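Local coordinates for ABC transporter, substrate binding protein (Agrobacterium tumefaciens, PDB 3C9H), which probably captures a solute in the periplasm for delivery to an ABC-type importer of the inner membrane, and binds a magnesium ion, at residues Q109-A114 and R279-F284; K86-A91 and L266-A271; T35-S40 and A62-D67; T48-G53 and Q290-R295; A131-P136 and V259-I264. All blocks are in the same frame, centred on the assembly; numbering follows the deposited sequence.

Interaction 1. Residues Q109-A114 and R279-F284; sequences QRSDLA and RYLEFF
The loop 109-114 lies against one flank of the helical segment 279-284, and the apolar packing between them centres on L281. There the side chains of L113 and L281 cross obliquely, with L113 CD1 3.7 Å from L281 CD2. The same CD2 methyl also meets the CB of S111 at 3.9 Å, so one branch of L281 touches two loop residues. L281 has CG anti to its backbone N (chi1 177°), which carries the branch off the helix and onto the loop. Toward the surface the packing loosens. E282 sends an extended chain along to the loop, CG again anti to N, and brings OE2 to 3.4 Å from A114 CB. The N-H of A114 points at this oxygen, but with A114 N 3.5 Å from E282 OE2 the hydrogen bond is weak. On the exposed side of the loop, R110 NE forms a salt bridge with D112 OD1 at 2.8 Å, a local tie that does not reach the helix. The loop follows strand 108-109, which pairs with strand 258-268; elsewhere on the helix Y280 and F283 pack on helix 44-57, and F284 meets M293 of helix 287-296.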
# COMPACT_ATOMS: atom_id res chain seq x y z
N GLN A 109 -13.07 -14.57 7.31
CA GLN A 109 -14.17 -15.45 6.92
C GLN A 109 -14.48 -15.22 5.43
O GLN A 109 -14.22 -14.14 4.89
CB GLN A 109 -15.40 -15.24 7.80
CG GLN A 109 -15.97 -13.83 7.80
CD GLN A 109 -17.24 -13.73 8.63
OE1 GLN A 109 -18.27 -14.24 8.24
NE2 GLN A 109 -17.15 -13.09 9.80
N ARG A 110 -15.01 -16.26 4.79
CA ARG A 110 -15.28 -16.26 3.37
C ARG A 110 -16.37 -15.26 3.05
O ARG A 110 -17.34 -15.08 3.81
CB ARG A 110 -15.70 -17.68 2.93
CG ARG A 110 -15.88 -17.88 1.46
CD ARG A 110 -16.26 -19.36 1.13
NE ARG A 110 -16.27 -19.65 -0.31
CZ ARG A 110 -15.27 -20.24 -0.97
NH1 ARG A 110 -14.15 -20.61 -0.35
NH2 ARG A 110 -15.40 -20.45 -2.27
N SER A 111 -16.20 -14.61 1.91
CA SER A 111 -17.17 -13.65 1.41
C SER A 111 -17.57 -14.02 -0.00
O SER A 111 -16.86 -13.69 -0.95
CB SER A 111 -16.58 -12.24 1.41
OG SER A 111 -16.34 -11.80 2.71
N ASP A 112 -18.70 -14.72 -0.13
CA ASP A 112 -19.21 -15.16 -1.43
C ASP A 112 -20.11 -14.09 -1.97
O ASP A 112 -21.28 -14.00 -1.57
CB ASP A 112 -20.00 -16.47 -1.30
CG ASP A 112 -19.12 -17.63 -0.95
OD1 ASP A 112 -17.96 -17.63 -1.39
OD2 ASP A 112 -19.60 -18.55 -0.25
N LEU A 113 -19.59 -13.31 -2.89
CA LEU A 113 -20.27 -12.10 -3.35
C LEU A 113 -20.56 -12.12 -4.84
O LEU A 113 -20.14 -13.03 -5.56
CB LEU A 113 -19.44 -10.85 -3.01
CG LEU A 113 -19.18 -10.61 -1.52
CD1 LEU A 113 -18.04 -9.59 -1.23
CD2 LEU A 113 -20.47 -10.20 -0.86
N ALA A 114 -21.28 -11.08 -5.26
CA ALA A 114 -21.68 -10.82 -6.65
C ALA A 114 -20.52 -10.92 -7.64
O ALA A 114 -20.59 -11.66 -8.59
CB ALA A 114 -22.30 -9.41 -6.73
N ARG A 279 -20.82 -5.87 2.65
CA ARG A 279 -21.45 -4.82 1.84
C ARG A 279 -20.42 -3.80 1.35
O ARG A 279 -20.44 -3.37 0.20
CB ARG A 279 -22.55 -4.07 2.61
CG ARG A 279 -23.63 -3.57 1.63
CD ARG A 279 -24.66 -2.69 2.25
NE ARG A 279 -25.46 -3.41 3.23
CZ ARG A 279 -26.47 -2.88 3.92
NH1 ARG A 279 -26.81 -1.60 3.77
NH2 ARG A 279 -27.11 -3.63 4.81
N TYR A 280 -19.55 -3.39 2.27
CA TYR A 280 -18.47 -2.46 1.97
C TYR A 280 -17.47 -3.10 0.97
O TYR A 280 -17.08 -2.48 -0.03
CB TYR A 280 -17.77 -2.12 3.27
CG TYR A 280 -16.89 -0.92 3.25
CD1 TYR A 280 -17.42 0.37 3.27
CD2 TYR A 280 -15.51 -1.05 3.29
CE1 TYR A 280 -16.59 1.51 3.31
CE2 TYR A 280 -14.67 0.09 3.34
CZ TYR A 280 -15.22 1.36 3.35
OH TYR A 280 -14.40 2.47 3.38
N LEU A 281 -17.08 -4.34 1.24
CA LEU A 281 -16.24 -5.08 0.28
C LEU A 281 -16.87 -5.14 -1.11
O LEU A 281 -16.23 -4.84 -2.12
CB LEU A 281 -15.97 -6.49 0.81
CG LEU A 281 -15.17 -7.42 -0.07
CD1 LEU A 281 -13.83 -6.77 -0.57
CD2 LEU A 281 -14.94 -8.75 0.64
N GLU A 282 -18.14 -5.52 -1.18
CA GLU A 282 -18.85 -5.50 -2.44
C GLU A 282 -18.78 -4.12 -3.11
O GLU A 282 -18.55 -4.02 -4.32
CB GLU A 282 -20.32 -5.89 -2.22
CG GLU A 282 -21.07 -6.25 -3.47
CD GLU A 282 -22.29 -7.08 -3.14
OE1 GLU A 282 -23.15 -6.54 -2.41
OE2 GLU A 282 -22.37 -8.27 -3.58
N PHE A 283 -18.95 -3.05 -2.33
CA PHE A 283 -18.84 -1.71 -2.90
C PHE A 283 -17.44 -1.43 -3.47
O PHE A 283 -17.30 -0.92 -4.58
CB PHE A 283 -19.27 -0.63 -1.90
CG PHE A 283 -19.12 0.76 -2.44
CD1 PHE A 283 -20.12 1.32 -3.23
CD2 PHE A 283 -17.95 1.46 -2.24
CE1 PHE A 283 -19.95 2.60 -3.77
CE2 PHE A 283 -17.77 2.75 -2.78
CZ PHE A 283 -18.76 3.31 -3.55
N PHE A 284 -16.40 -1.77 -2.71
CA PHE A 284 -15.02 -1.65 -3.18
C PHE A 284 -14.72 -2.47 -4.44
O PHE A 284 -13.81 -2.13 -5.16
CB PHE A 284 -14.03 -2.01 -2.06
CG PHE A 284 -13.65 -0.83 -1.19
CD1 PHE A 284 -12.31 -0.44 -1.05
CD2 PHE A 284 -14.63 -0.08 -0.55
CE1 PHE A 284 -11.96 0.64 -0.27
CE2 PHE A 284 -14.30 1.01 0.22
CZ PHE A 284 -12.96 1.38 0.37

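Interaction 2. Residues K86-A91 and L266-A271; sequences KTADFA and LVPEAA
L266 O is the best-held polar atom of this contact, gripped by one strong hydrogen bond from A91 N at 2.9 Å. The bond is almost straight (177° at the hydrogen) and arrives nearly along the C=O axis; the CA-H of F90 adds a weaker contact to the same oxygen. L266 N returns a bond to A91 O at 3.1 Å, making A91 and L266 an antiparallel hydrogen-bonded pair, with L266 CD1 beside the methyl of A91. Beyond this pair the chain folds into a type I turn from P268 to A271. T87 N reaches A270 O at 2.9 Å, approaching from above the carbonyl plane. The ring of P268 is wedged against 86-91: its CB lies a tight 3.5 Å from T87 CG2, the two side chains crossing at about a right angle, and its CG comes to 3.2 Å from A88 O. That oxygen and D89 O are buried here without a polar partner. The D89 carboxylate bonds elsewhere, OD1 to N273 N and OD2 to V37 N. Strand 90-93 thus runs between strands 35-40 and 258-268, with I77 of helix 70-82 on T87 and A91, and helix 274-285 on F90 and V267.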
# COMPACT_ATOMS: atom_id res chain seq x y z
N LYS A 86 -15.06 -8.90 19.75
CA LYS A 86 -15.30 -8.57 18.37
C LYS A 86 -14.19 -7.66 17.81
O LYS A 86 -13.38 -7.08 18.55
CB LYS A 86 -16.74 -8.03 18.18
CG LYS A 86 -17.84 -9.14 18.46
CD LYS A 86 -17.80 -10.30 17.42
CE LYS A 86 -18.40 -11.63 17.88
NZ LYS A 86 -17.74 -12.78 17.14
N THR A 87 -14.12 -7.59 16.50
CA THR A 87 -13.08 -6.82 15.83
C THR A 87 -13.73 -6.07 14.66
O THR A 87 -14.96 -6.01 14.57
CB THR A 87 -11.87 -7.74 15.43
OG1 THR A 87 -10.72 -6.96 15.09
CG2 THR A 87 -12.18 -8.69 14.26
N ALA A 88 -12.93 -5.50 13.78
CA ALA A 88 -13.43 -4.75 12.62
C ALA A 88 -14.33 -5.62 11.75
O ALA A 88 -14.21 -6.86 11.72
CB ALA A 88 -12.25 -4.22 11.79
N ASP A 89 -15.20 -4.96 11.00
CA ASP A 89 -16.06 -5.62 10.04
C ASP A 89 -15.38 -5.78 8.67
O ASP A 89 -15.79 -6.63 7.86
CB ASP A 89 -17.34 -4.82 9.90
CG ASP A 89 -18.05 -4.62 11.25
OD1 ASP A 89 -18.08 -5.59 12.02
OD2 ASP A 89 -18.54 -3.51 11.55
N PHE A 90 -14.37 -4.93 8.41
CA PHE A 90 -13.58 -4.90 7.17
C PHE A 90 -12.15 -4.47 7.48
O PHE A 90 -11.93 -3.48 8.20
CB PHE A 90 -14.22 -3.94 6.15
CG PHE A 90 -13.63 -4.04 4.76
CD1 PHE A 90 -13.68 -5.21 4.02
CD2 PHE A 90 -13.02 -2.95 4.19
CE1 PHE A 90 -13.10 -5.26 2.75
CE2 PHE A 90 -12.46 -3.00 2.91
CZ PHE A 90 -12.50 -4.17 2.20
N ALA A 91 -11.18 -5.24 6.97
CA ALA A 91 -9.78 -4.95 7.10
C ALA A 91 -9.25 -4.70 5.71
O ALA A 91 -9.43 -5.53 4.81
CB ALA A 91 -9.02 -6.12 7.76
N LEU A 266 -10.61 -7.96 3.31
CA LEU A 266 -11.22 -9.19 3.89
C LEU A 266 -12.13 -8.79 5.05
O LEU A 266 -12.00 -7.71 5.59
CB LEU A 266 -10.15 -10.17 4.34
CG LEU A 266 -9.17 -9.75 5.45
CD1 LEU A 266 -9.83 -9.90 6.83
CD2 LEU A 266 -7.81 -10.54 5.38
N VAL A 267 -13.07 -9.68 5.39
CA VAL A 267 -13.96 -9.55 6.52
C VAL A 267 -13.44 -10.47 7.59
O VAL A 267 -13.35 -11.68 7.36
CB VAL A 267 -15.40 -9.98 6.15
CG1 VAL A 267 -16.29 -10.03 7.40
CG2 VAL A 267 -15.97 -9.05 5.07
N PRO A 268 -13.04 -9.91 8.74
CA PRO A 268 -12.59 -10.70 9.86
C PRO A 268 -13.65 -11.71 10.37
O PRO A 268 -14.85 -11.44 10.38
CB PRO A 268 -12.26 -9.64 10.93
CG PRO A 268 -11.92 -8.39 10.12
CD PRO A 268 -12.95 -8.46 9.03
N GLU A 269 -13.18 -12.88 10.77
CA GLU A 269 -14.00 -13.90 11.42
C GLU A 269 -14.79 -13.35 12.62
O GLU A 269 -15.95 -13.73 12.82
CB GLU A 269 -13.09 -15.04 11.88
CG GLU A 269 -13.81 -16.25 12.39
CD GLU A 269 -14.10 -16.20 13.87
OE1 GLU A 269 -13.53 -15.33 14.58
OE2 GLU A 269 -14.89 -17.06 14.35
N ALA A 270 -14.17 -12.45 13.39
CA ALA A 270 -14.76 -11.89 14.62
C ALA A 270 -15.45 -10.54 14.43
O ALA A 270 -15.71 -9.81 15.39
CB ALA A 270 -13.72 -11.78 15.68
N ALA A 271 -15.75 -10.21 13.19
CA ALA A 271 -16.54 -9.02 12.86
C ALA A 271 -17.81 -9.00 13.70
O ALA A 271 -18.47 -10.03 13.84
CB ALA A 271 -16.89 -9.02 11.39

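Interaction 3. Residues T35-S40 and A62-D67; sequences TLVVYS and AVHYED
V38 and Y65 form the apolar centre, their side chains crossing obliquely so that V38 CG1 lies 3.9 Å from Y65 CD1. L36 and V63 continue this face of the sheet, with L36 CD2 4.3 Å from V63 CG2; Y280 of helix 274-285 covers L36, V38 and Y65, while helix 44-57 packs on V63 and Y65. The two strands run parallel in the beta-alpha-beta unit formed with helix 44-57, their axes 20° apart. Of the five backbone hydrogen bonds between them the shortest, H64 N to L36 O at 2.7 Å, arrives nearly along the C=O axis. On the other face, T35 CG2 touches H64 CB at 3.6 Å, and Y39 and E66 lie side by side, Y39 OH bonding to E80 and E66 forming a salt bridge with R76. At the C-terminal ends of the strands S40 OG, anti to its backbone N (chi1 174°), donates to Y65 OH at 2.7 Å; Y65 OH also bonds to L42 O, and L42 N to S40 OG. D67, whose side chain comes to about 4 Å from the magnesium ion bound by S41 and D43, bonds through OD2 to E44 N. This network is consistent with a second-shell role, steadying the loop that carries S41 and D43.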
# COMPACT_ATOMS: atom_id res chain seq x y z
N THR A 35 -23.42 0.71 12.70
CA THR A 35 -22.12 1.27 12.39
C THR A 35 -21.18 0.19 11.83
O THR A 35 -20.94 -0.85 12.46
CB THR A 35 -21.52 1.98 13.63
OG1 THR A 35 -22.47 2.97 14.10
CG2 THR A 35 -20.20 2.68 13.32
N LEU A 36 -20.67 0.45 10.64
CA LEU A 36 -19.57 -0.31 10.03
C LEU A 36 -18.25 0.13 10.63
O LEU A 36 -17.92 1.33 10.66
CB LEU A 36 -19.54 -0.06 8.51
CG LEU A 36 -18.36 -0.63 7.74
CD1 LEU A 36 -18.50 -2.18 7.59
CD2 LEU A 36 -18.22 0.07 6.42
N VAL A 37 -17.47 -0.82 11.10
CA VAL A 37 -16.16 -0.53 11.63
C VAL A 37 -15.11 -1.03 10.62
O VAL A 37 -15.12 -2.20 10.24
CB VAL A 37 -15.92 -1.16 13.00
CG1 VAL A 37 -14.50 -0.89 13.45
CG2 VAL A 37 -16.94 -0.57 14.04
N VAL A 38 -14.22 -0.14 10.22
CA VAL A 38 -13.16 -0.44 9.23
C VAL A 38 -11.78 -0.21 9.85
O VAL A 38 -11.53 0.86 10.40
CB VAL A 38 -13.34 0.46 7.95
CG1 VAL A 38 -12.24 0.20 6.92
CG2 VAL A 38 -14.76 0.32 7.35
N TYR A 39 -10.89 -1.21 9.81
CA TYR A 39 -9.46 -0.96 10.01
C TYR A 39 -8.77 -0.92 8.65
O TYR A 39 -8.78 -1.92 7.92
CB TYR A 39 -8.77 -2.02 10.86
CG TYR A 39 -9.37 -2.26 12.22
CD1 TYR A 39 -10.30 -1.39 12.79
CD2 TYR A 39 -8.99 -3.40 12.96
CE1 TYR A 39 -10.83 -1.66 14.05
CE2 TYR A 39 -9.53 -3.68 14.17
CZ TYR A 39 -10.44 -2.79 14.73
OH TYR A 39 -10.95 -3.09 15.97
N SER A 40 -8.18 0.22 8.33
CA SER A 40 -7.60 0.47 7.00
C SER A 40 -6.31 1.26 7.02
O SER A 40 -6.07 2.11 7.87
CB SER A 40 -8.63 1.15 6.12
OG SER A 40 -8.10 1.56 4.87
N ALA A 62 -23.85 4.11 9.33
CA ALA A 62 -22.76 4.91 9.85
C ALA A 62 -21.43 4.18 9.57
O ALA A 62 -21.43 2.95 9.48
CB ALA A 62 -22.93 5.13 11.36
N VAL A 63 -20.35 4.93 9.39
CA VAL A 63 -19.02 4.35 9.12
C VAL A 63 -18.01 4.86 10.14
O VAL A 63 -17.76 6.06 10.25
CB VAL A 63 -18.52 4.68 7.69
CG1 VAL A 63 -17.13 4.10 7.45
CG2 VAL A 63 -19.50 4.16 6.66
N HIS A 64 -17.43 3.93 10.87
CA HIS A 64 -16.38 4.17 11.83
C HIS A 64 -15.04 3.72 11.20
O HIS A 64 -14.73 2.51 11.13
CB HIS A 64 -16.71 3.40 13.10
CG HIS A 64 -15.74 3.60 14.21
ND1 HIS A 64 -14.40 3.28 14.11
CD2 HIS A 64 -15.92 4.02 15.48
CE1 HIS A 64 -13.80 3.53 15.26
NE2 HIS A 64 -14.71 3.97 16.11
N TYR A 65 -14.28 4.70 10.72
CA TYR A 65 -13.11 4.44 9.91
C TYR A 65 -11.86 4.68 10.71
O TYR A 65 -11.61 5.81 11.13
CB TYR A 65 -13.10 5.36 8.66
CG TYR A 65 -12.02 5.03 7.65
CD1 TYR A 65 -12.25 4.09 6.63
CD2 TYR A 65 -10.76 5.67 7.69
CE1 TYR A 65 -11.27 3.80 5.66
CE2 TYR A 65 -9.77 5.37 6.73
CZ TYR A 65 -10.04 4.43 5.72
OH TYR A 65 -9.06 4.13 4.76
N GLU A 66 -11.07 3.62 10.92
CA GLU A 66 -9.80 3.71 11.61
C GLU A 66 -8.62 3.52 10.66
O GLU A 66 -8.40 2.45 10.09
CB GLU A 66 -9.71 2.68 12.76
CG GLU A 66 -10.90 2.70 13.68
CD GLU A 66 -10.56 2.35 15.13
OE1 GLU A 66 -9.36 2.34 15.52
OE2 GLU A 66 -11.52 2.10 15.90
N ASP A 67 -7.86 4.60 10.52
CA ASP A 67 -6.69 4.70 9.67
C ASP A 67 -5.50 4.38 10.57
O ASP A 67 -5.18 5.09 11.51
CB ASP A 67 -6.65 6.13 9.07
CG ASP A 67 -5.37 6.48 8.34
OD1 ASP A 67 -4.40 5.69 8.28
OD2 ASP A 67 -5.34 7.61 7.80

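Interaction 4. Residues T48-G53 and Q290-R295; sequences TPMIEG and QTIMAR
The two helical segments pack nearly antiparallel, their axes 156° apart in direction and 9.8 Å apart at closest approach. They belong to one alpha/beta lobe of a periplasmic binding protein fold, and no hydrogen bond crosses between them, so the contact is wholly apolar. I292 is the central side chain. Its CB points toward helix 44-57 and its CG2 methyl, anti to the backbone N, enters between P49 and M50, lying 3.9 Å from P49 CB. M50 is bent at both chi2 (-60°) and chi3 (-73°), which folds the thioether across the interface. Its sulfur thereby meets the same methyl, M50 SD being 3.6 Å from I292 CG2, with the two side chains alongside one another and pointing opposite ways. The other branch of I292 runs along the backbone of the facing helix, with CD1 4.4 Å from G53 CA; the absence of a side chain at G53 admits this methyl. Toward the interior, F283 and F284 of helix 274-285 pack on M50, and F284 also touches M293. The chain of M293, extended beyond CG, crosses M50 at about a right angle, and the terminal methyls meet, M50 CE lying 3.8 Å from M293 CE.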
# COMPACT_ATOMS: atom_id res chain seq x y z
N THR A 48 -12.03 9.17 1.80
CA THR A 48 -13.30 9.86 2.01
C THR A 48 -14.28 9.72 0.86
O THR A 48 -15.43 9.45 1.11
CB THR A 48 -13.03 11.34 2.47
OG1 THR A 48 -12.38 11.29 3.75
CG2 THR A 48 -14.33 12.15 2.60
N PRO A 49 -13.84 9.86 -0.41
CA PRO A 49 -14.73 9.63 -1.56
C PRO A 49 -15.32 8.20 -1.65
O PRO A 49 -16.46 8.00 -2.11
CB PRO A 49 -13.83 9.94 -2.76
CG PRO A 49 -12.83 10.91 -2.25
CD PRO A 49 -12.52 10.35 -0.86
N MET A 50 -14.55 7.21 -1.21
CA MET A 50 -15.07 5.83 -1.13
C MET A 50 -16.12 5.72 -0.04
O MET A 50 -17.20 5.14 -0.26
CB MET A 50 -13.95 4.82 -0.92
CG MET A 50 -12.98 4.70 -2.09
SD MET A 50 -13.65 4.19 -3.70
CE MET A 50 -13.93 2.46 -3.33
N ILE A 51 -15.82 6.30 1.12
CA ILE A 51 -16.77 6.32 2.22
C ILE A 51 -18.07 7.04 1.81
O ILE A 51 -19.17 6.55 2.05
CB ILE A 51 -16.14 6.93 3.49
CG1 ILE A 51 -15.01 6.03 4.01
CG2 ILE A 51 -17.18 7.09 4.57
CD1 ILE A 51 -13.97 6.71 4.90
N GLU A 52 -17.94 8.20 1.18
CA GLU A 52 -19.11 8.96 0.72
C GLU A 52 -19.93 8.17 -0.30
O GLU A 52 -21.15 8.15 -0.22
CB GLU A 52 -18.68 10.31 0.15
CG GLU A 52 -18.19 11.26 1.24
CD GLU A 52 -17.52 12.53 0.72
OE1 GLU A 52 -17.24 12.62 -0.51
OE2 GLU A 52 -17.24 13.42 1.56
N GLY A 53 -19.26 7.51 -1.24
CA GLY A 53 -19.94 6.70 -2.25
C GLY A 53 -20.73 5.55 -1.63
O GLY A 53 -21.89 5.31 -1.96
N GLN A 290 -14.79 0.97 -7.85
CA GLN A 290 -13.53 0.88 -8.60
C GLN A 290 -13.31 2.08 -9.54
O GLN A 290 -12.17 2.46 -9.79
CB GLN A 290 -13.47 -0.44 -9.38
CG GLN A 290 -13.35 -1.68 -8.47
CD GLN A 290 -11.92 -2.08 -8.12
OE1 GLN A 290 -11.60 -2.28 -6.94
NE2 GLN A 290 -11.06 -2.19 -9.13
N THR A 291 -14.40 2.67 -10.05
CA THR A 291 -14.29 3.88 -10.88
C THR A 291 -13.89 5.12 -10.05
O THR A 291 -13.12 5.96 -10.51
CB THR A 291 -15.58 4.14 -11.70
OG1 THR A 291 -15.87 3.01 -12.51
CG2 THR A 291 -15.44 5.36 -12.62
N ILE A 292 -14.39 5.21 -8.82
CA ILE A 292 -13.97 6.28 -7.89
C ILE A 292 -12.48 6.19 -7.61
O ILE A 292 -11.77 7.20 -7.70
CB ILE A 292 -14.76 6.27 -6.55
CG1 ILE A 292 -16.25 6.59 -6.81
CG2 ILE A 292 -14.14 7.27 -5.55
CD1 ILE A 292 -17.19 6.20 -5.62
N MET A 293 -11.99 5.00 -7.29
CA MET A 293 -10.53 4.78 -7.13
C MET A 293 -9.71 5.25 -8.35
O MET A 293 -8.80 6.08 -8.26
CB MET A 293 -10.23 3.29 -6.99
CG MET A 293 -10.39 2.66 -5.63
SD MET A 293 -10.17 0.85 -5.85
CE MET A 293 -10.99 0.29 -4.36
N ALA A 294 -10.05 4.70 -9.51
CA ALA A 294 -9.34 4.98 -10.74
C ALA A 294 -9.41 6.45 -11.15
O ALA A 294 -8.41 7.02 -11.58
CB ALA A 294 -9.89 4.12 -11.86
N ARG A 295 -10.59 7.05 -11.03
CA ARG A 295 -10.84 8.37 -11.60
C ARG A 295 -10.66 9.49 -10.60
O ARG A 295 -10.40 10.64 -11.01
CB ARG A 295 -12.24 8.45 -12.19
CG ARG A 295 -12.54 7.34 -13.15
CD ARG A 295 -12.27 7.66 -14.61
NE ARG A 295 -13.03 6.72 -15.45
CZ ARG A 295 -12.70 5.44 -15.67
NH1 ARG A 295 -11.58 4.91 -15.16
NH2 ARG A 295 -13.49 4.69 -16.44

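Interaction 5. Residues A131-P136 and V259-I264; sequences ALTFEP and VVMSRI
An antiparallel pairing joins 131-136 to 259-264 in this periplasmic binding protein fold, its register slipping by one residue between A131 and E135. The carboxylate of E135 and the guanidinium of R263 lie nearly coplanar, 28° apart, and meet side-on: R263 NE gives to E135 OE2 at 2.7 Å and R263 NH2 to E135 OE1 at 2.9 Å, both on syn lone pairs, the NE bond more bent and more tilted from the guanidinium plane. T133 OG1 takes the anti lone pair of OE2, a second grip, and S237 OG bonds to OE1. This probably keeps E135 ionised. R263 NH1 turns instead to a bound citrate, probably from the crystallisation liquor. Where the register slips, R263 N points straight at T133 OG1 (2.8 Å, 178°), and S262 OG donates to T133 O at 2.7 Å. Away from the salt bridge, F134 and V260 cross at about a right angle in a CH-pi contact, V260 CG1 sitting 3.6 Å from the F134 ring centroid, 3° off its normal.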
# COMPACT_ATOMS: atom_id res chain seq x y z
N ALA A 131 -7.61 -8.81 -3.66
CA ALA A 131 -6.76 -7.71 -4.07
C ALA A 131 -7.63 -6.72 -4.81
O ALA A 131 -8.32 -7.10 -5.77
CB ALA A 131 -5.65 -8.20 -5.02
N LEU A 132 -7.59 -5.46 -4.42
CA LEU A 132 -8.56 -4.47 -4.95
C LEU A 132 -8.00 -3.29 -5.75
O LEU A 132 -8.78 -2.53 -6.35
CB LEU A 132 -9.42 -3.93 -3.80
CG LEU A 132 -10.20 -5.01 -3.03
CD1 LEU A 132 -10.78 -4.43 -1.70
CD2 LEU A 132 -11.30 -5.59 -3.91
N THR A 133 -6.67 -3.11 -5.72
CA THR A 133 -5.99 -2.00 -6.35
C THR A 133 -4.73 -2.54 -7.02
O THR A 133 -4.34 -3.69 -6.80
CB THR A 133 -5.55 -0.94 -5.32
OG1 THR A 133 -4.49 -1.48 -4.49
CG2 THR A 133 -6.74 -0.48 -4.44
N PHE A 134 -4.05 -1.69 -7.78
CA PHE A 134 -2.81 -2.06 -8.48
C PHE A 134 -1.90 -0.81 -8.40
O PHE A 134 -2.03 0.11 -9.20
CB PHE A 134 -3.20 -2.44 -9.92
CG PHE A 134 -2.16 -3.21 -10.69
CD1 PHE A 134 -1.96 -4.57 -10.47
CD2 PHE A 134 -1.42 -2.57 -11.68
CE1 PHE A 134 -1.00 -5.28 -11.21
CE2 PHE A 134 -0.46 -3.27 -12.42
CZ PHE A 134 -0.25 -4.63 -12.19
N GLU A 135 -1.02 -0.76 -7.39
CA GLU A 135 -0.26 0.47 -7.02
C GLU A 135 1.27 0.26 -7.00
O GLU A 135 1.74 -0.62 -6.32
CB GLU A 135 -0.71 0.96 -5.64
CG GLU A 135 -2.15 1.51 -5.64
CD GLU A 135 -2.66 1.75 -4.24
OE1 GLU A 135 -2.21 2.73 -3.61
OE2 GLU A 135 -3.48 0.94 -3.74
N PRO A 136 2.03 1.06 -7.77
CA PRO A 136 3.48 0.86 -7.86
C PRO A 136 4.27 1.57 -6.76
O PRO A 136 3.80 2.57 -6.20
CB PRO A 136 3.82 1.46 -9.21
CG PRO A 136 2.87 2.63 -9.34
CD PRO A 136 1.56 2.10 -8.70
N VAL A 259 8.04 -2.63 -8.65
CA VAL A 259 7.22 -3.49 -7.82
C VAL A 259 5.81 -2.90 -7.72
O VAL A 259 5.63 -1.68 -7.60
CB VAL A 259 7.83 -3.70 -6.44
CG1 VAL A 259 6.82 -4.47 -5.55
CG2 VAL A 259 9.19 -4.46 -6.55
N VAL A 260 4.80 -3.79 -7.79
CA VAL A 260 3.40 -3.38 -7.70
C VAL A 260 2.70 -4.15 -6.58
O VAL A 260 2.80 -5.41 -6.48
CB VAL A 260 2.65 -3.57 -9.03
CG1 VAL A 260 1.16 -3.14 -8.90
CG2 VAL A 260 3.33 -2.79 -10.11
N MET A 261 1.99 -3.42 -5.75
CA MET A 261 1.21 -4.07 -4.70
C MET A 261 -0.25 -3.86 -4.99
O MET A 261 -0.62 -3.03 -5.82
CB MET A 261 1.56 -3.55 -3.30
CG MET A 261 1.07 -2.14 -2.96
SD MET A 261 -0.69 -1.85 -2.48
CE MET A 261 -0.90 -3.29 -1.50
N SER A 262 -1.07 -4.59 -4.26
CA SER A 262 -2.51 -4.48 -4.39
C SER A 262 -3.07 -4.47 -2.99
O SER A 262 -2.74 -5.36 -2.21
CB SER A 262 -3.06 -5.70 -5.13
OG SER A 262 -2.60 -5.78 -6.47
N ARG A 263 -3.91 -3.49 -2.64
CA ARG A 263 -4.55 -3.47 -1.33
C ARG A 263 -5.50 -4.67 -1.22
O ARG A 263 -6.28 -4.96 -2.15
CB ARG A 263 -5.33 -2.17 -1.11
CG ARG A 263 -4.43 -0.97 -0.99
CD ARG A 263 -5.17 0.33 -0.87
NE ARG A 263 -4.21 1.36 -1.17
CZ ARG A 263 -3.42 1.95 -0.28
NH1 ARG A 263 -3.55 1.74 1.02
NH2 ARG A 263 -2.51 2.80 -0.73
N ILE A 264 -5.43 -5.37 -0.11
CA ILE A 264 -6.23 -6.57 0.12
C ILE A 264 -7.31 -6.31 1.15
O ILE A 264 -7.03 -5.80 2.25
CB ILE A 264 -5.33 -7.76 0.55
CG1 ILE A 264 -4.46 -8.25 -0.61
CG2 ILE A 264 -6.18 -8.95 1.11
CD1 ILE A 264 -3.57 -9.45 -0.17

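Interactions 1 to 4 build one lobe. In its sheet, interactions 2 and 3 share the neighbouring strands 35-40 and 90-93, D89 N making a probable hydrogen bond of 2.9 Å to V37 O, and strand 258-268 carries on from interaction 2 into interaction 5, the two centres about 21 Å apart. Helix 274-285 of interaction 1 packs on this sheet, where Y280 CD1 is 3.3 Å from L36 CD2; its F283 and F284 reach interaction 4, with F284 CD1 3.6 Å from M293 CE. L132 of interaction 5 touches L281. Interactions 3 and 5 approach the metal site at S41 and D43: the side chains of D67 and R263 lie about 4 Å and 6 Å from the magnesium ion, and R263 also bonds to the citrate.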